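Local coordinates for neck appendage protein (PDB 3GUD) that forms the neck appendage of a Bacillus phage and, through this C-terminal intramolecular chaperone domain, probably mediates folding of its triple beta-helix, at residues V47-I52 and I97-R101. Residues are numbered along the deposited sequence; the frame is centred on the assembly and turned at random.
Sequences VIAQQI and IYSIR
The methyl group of Ala49 is set against strand 96-100, reaching backbone as well as side chains: its CB lies 3.4 Å from the carbonyl O of Ser99, with Tyr98 CB at 3.8 Å and Ile100 CG2 at 3.6 Å from the same Ala49 CB. So small a residue is consistent with the close approach of the first turn of helix 49-58, the CA atoms of Ala49 and Ile100 being 5.8 Å apart. In Ile100, chi1 of 74° leaves CG2 anti to the carbonyl carbon, facing Ala49; the CG1 branch is directed to the Val47 side, where the modelled approach of Val47 CG2 and Ile100 CD1 is too short to be relied on. Ile52 brings CD1 to 4.3 Å from Ile100 CG2, and its N donates a hydrogen bond to O of Ile48, the N-cap residue. Beyond Ala49, the Gln50 chain lays its amide obliquely by the Tyr98 ring. Val69 of the antiparallel strand 69-73 also touches Ala49 and Ile52, while in a second subunit Trp107 packs on Val47 and Ile100 and Arg4 NH2 hydrogen-bonds to Tyr98 O. A helix N-terminus thus rests on a two-stranded antiparallel ribbon at a subunit interface, within the trimeric Peptidase S74-type intramolecular chaperone domain.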
ATOM      1  N   VAL A  47     -11.016  -1.366  -6.470  1.00 38.53           N
ATOM      2  CA  VAL A  47     -11.274  -1.818  -7.829  1.00 39.88           C
ATOM      3  C   VAL A  47     -11.827  -3.238  -7.773  1.00 40.57           C
ATOM      4  O   VAL A  47     -11.823  -3.862  -6.710  1.00 42.32           O
ATOM      5  CB  VAL A  47      -9.991  -1.757  -8.707  1.00 36.04           C
ATOM      6  CG1 VAL A  47      -9.656  -0.315  -9.058  1.00 33.49           C
ATOM      7  CG2 VAL A  47      -8.828  -2.413  -7.994  1.00 33.72           C
ATOM      8  N   ILE A  48     -12.313  -3.742  -8.905  1.00 38.55           N
ATOM      9  CA  ILE A  48     -12.874  -5.090  -8.955  1.00 36.38           C
ATOM     10  C   ILE A  48     -12.222  -5.936 -10.052  1.00 36.52           C
ATOM     11  O   ILE A  48     -12.344  -5.628 -11.232  1.00 38.54           O
ATOM     12  CB  ILE A  48     -14.404  -5.048  -9.148  1.00 38.13           C
ATOM     13  CG1 ILE A  48     -15.083  -4.482  -7.896  1.00 37.19           C
ATOM     14  CG2 ILE A  48     -14.948  -6.438  -9.478  1.00 34.63           C
ATOM     15  CD1 ILE A  48     -16.582  -4.364  -8.024  1.00 37.78           C
ATOM     16  N   ALA A  49     -11.541  -7.008  -9.657  1.00 37.44           N
ATOM     17  CA  ALA A  49     -10.707  -7.778 -10.580  1.00 36.76           C
ATOM     18  C   ALA A  49     -11.378  -8.151 -11.903  1.00 37.07           C
ATOM     19  O   ALA A  49     -10.809  -7.922 -12.966  1.00 39.52           O
ATOM     20  CB  ALA A  49     -10.150  -9.020  -9.893  1.00 36.88           C
ATOM     21  N   GLN A  50     -12.571  -8.734 -11.836  1.00 34.63           N
ATOM     22  CA  GLN A  50     -13.268  -9.179 -13.035  1.00 35.31           C
ATOM     23  C   GLN A  50     -13.482  -8.062 -14.008  1.00 35.30           C
ATOM     24  O   GLN A  50     -13.379  -8.256 -15.202  1.00 39.04           O
ATOM     25  CB  GLN A  50     -14.627  -9.781 -12.705  1.00 37.97           C
ATOM     26  CG  GLN A  50     -14.570 -11.221 -12.254  1.00 38.47           C
ATOM     27  CD  GLN A  50     -14.253 -11.349 -10.786  1.00 42.40           C
ATOM     28  OE1 GLN A  50     -13.776 -10.400 -10.161  1.00 38.97           O
ATOM     29  NE2 GLN A  50     -14.517 -12.527 -10.219  1.00 43.05           N
ATOM     30  N   GLN A  51     -13.820  -6.891 -13.511  1.00 33.50           N
ATOM     31  CA  GLN A  51     -13.941  -5.771 -14.407  1.00 36.18           C
ATOM     32  C   GLN A  51     -12.592  -5.371 -14.999  1.00 41.10           C
ATOM     33  O   GLN A  51     -12.521  -4.927 -16.149  1.00 41.03           O
ATOM     34  CB  GLN A  51     -14.454  -4.563 -13.682  1.00 35.51           C
ATOM     35  CG  GLN A  51     -13.521  -3.437 -13.969  1.00 39.43           C
ATOM     36  CD  GLN A  51     -14.202  -2.147 -13.973  1.00 39.51           C
ATOM     37  OE1 GLN A  51     -15.341  -2.042 -13.526  1.00 44.48           O
ATOM     38  NE2 GLN A  51     -13.527  -1.131 -14.476  1.00 41.15           N
ATOM     39  N   ILE A  52     -11.535  -5.467 -14.190  1.00 40.72           N
ATOM     40  CA  ILE A  52     -10.192  -5.104 -14.628  1.00 37.01           C
ATOM     41  C   ILE A  52      -9.791  -6.009 -15.781  1.00 40.04           C
ATOM     42  O   ILE A  52      -9.354  -5.547 -16.835  1.00 41.73           O
ATOM     43  CB  ILE A  52      -9.156  -5.262 -13.495  1.00 34.40           C
ATOM     44  CG1 ILE A  52      -9.349  -4.195 -12.432  1.00 33.91           C
ATOM     45  CG2 ILE A  52      -7.728  -5.172 -14.033  1.00 35.35           C
ATOM     46  CD1 ILE A  52      -8.237  -4.203 -11.395  1.00 32.03           C
ATOM     47  N   ILE A  97     -11.380 -17.928  -7.405  1.00 42.94           N
ATOM     48  CA  ILE A  97     -11.453 -16.579  -6.894  1.00 42.24           C
ATOM     49  C   ILE A  97     -10.432 -15.725  -7.617  1.00 40.09           C
ATOM     50  O   ILE A  97      -9.301 -16.149  -7.825  1.00 39.96           O
ATOM     51  CB  ILE A  97     -11.200 -16.573  -5.362  1.00 41.49           C
ATOM     52  CG1 ILE A  97     -11.540 -15.219  -4.743  1.00 42.32           C
ATOM     53  CG2 ILE A  97      -9.777 -16.975  -5.047  1.00 39.34           C
ATOM     54  CD1 ILE A  97     -10.955 -15.030  -3.357  1.00 44.52           C
ATOM     55  N   TYR A  98     -10.854 -14.536  -8.030  1.00 40.72           N
ATOM     56  CA  TYR A  98      -9.942 -13.530  -8.546  1.00 39.97           C
ATOM     57  C   TYR A  98      -9.698 -12.504  -7.456  1.00 41.42           C
ATOM     58  O   TYR A  98     -10.625 -12.091  -6.763  1.00 44.34           O
ATOM     59  CB  TYR A  98     -10.539 -12.832  -9.758  1.00 40.10           C
ATOM     60  CG  TYR A  98     -10.591 -13.681 -11.005  1.00 42.90           C
ATOM     61  CD1 TYR A  98     -11.608 -14.614 -11.194  1.00 43.25           C
ATOM     62  CD2 TYR A  98      -9.630 -13.539 -12.007  1.00 42.10           C
ATOM     63  CE1 TYR A  98     -11.668 -15.392 -12.347  1.00 42.60           C
ATOM     64  CE2 TYR A  98      -9.675 -14.312 -13.166  1.00 44.15           C
ATOM     65  CZ  TYR A  98     -10.702 -15.236 -13.333  1.00 44.67           C
ATOM     66  OH  TYR A  98     -10.761 -16.005 -14.479  1.00 41.41           O
ATOM     67  N   SER A  99      -8.447 -12.106  -7.292  1.00 38.28           N
ATOM     68  CA  SER A  99      -8.094 -11.101  -6.307  1.00 39.61           C
ATOM     69  C   SER A  99      -7.395 -10.016  -7.076  1.00 37.94           C
ATOM     70  O   SER A  99      -7.335 -10.084  -8.287  1.00 39.89           O
ATOM     71  CB  SER A  99      -7.167 -11.687  -5.234  1.00 42.10           C
ATOM     72  OG  SER A  99      -6.003 -12.270  -5.795  1.00 39.17           O
ATOM     73  N   ILE A 100      -6.877  -9.004  -6.396  1.00 38.73           N
ATOM     74  CA  ILE A 100      -6.070  -8.010  -7.088  1.00 39.33           C
ATOM     75  C   ILE A 100      -4.762  -7.851  -6.337  1.00 39.93           C
ATOM     76  O   ILE A 100      -4.652  -8.274  -5.192  1.00 41.87           O
ATOM     77  CB  ILE A 100      -6.785  -6.622  -7.267  1.00 40.17           C
ATOM     78  CG1 ILE A 100      -6.855  -5.849  -5.946  1.00 39.91           C
ATOM     79  CG2 ILE A 100      -8.171  -6.783  -7.900  1.00 36.63           C
ATOM     80  CD1 ILE A 100      -7.147  -4.374  -6.111  1.00 35.97           C
ATOM     81  N   ARG A 101      -3.768  -7.266  -6.998  1.00 39.42           N
ATOM     82  CA  ARG A 101      -2.490  -6.966  -6.370  1.00 38.30           C
ATOM     83  C   ARG A 101      -2.436  -5.443  -6.146  1.00 39.05           C
ATOM     84  O   ARG A 101      -1.898  -4.710  -6.977  1.00 38.66           O
ATOM     85  CB  ARG A 101      -1.336  -7.434  -7.267  1.00 37.51           C
ATOM     86  CG  ARG A 101      -1.558  -8.781  -8.021  1.00 40.27           C
ATOM     87  CD  ARG A 101      -0.913  -9.989  -7.301  1.00 46.25           C
ATOM     88  NE  ARG A 101      -0.176 -10.920  -8.178  1.00 47.53           N
ATOM     89  CZ  ARG A 101      -0.407 -12.231  -8.247  1.00 49.70           C
ATOM     90  NH1 ARG A 101      -1.366 -12.777  -7.512  1.00 52.44           N
ATOM     91  NH2 ARG A 101       0.314 -13.008  -9.045  1.00 52.63           N
TER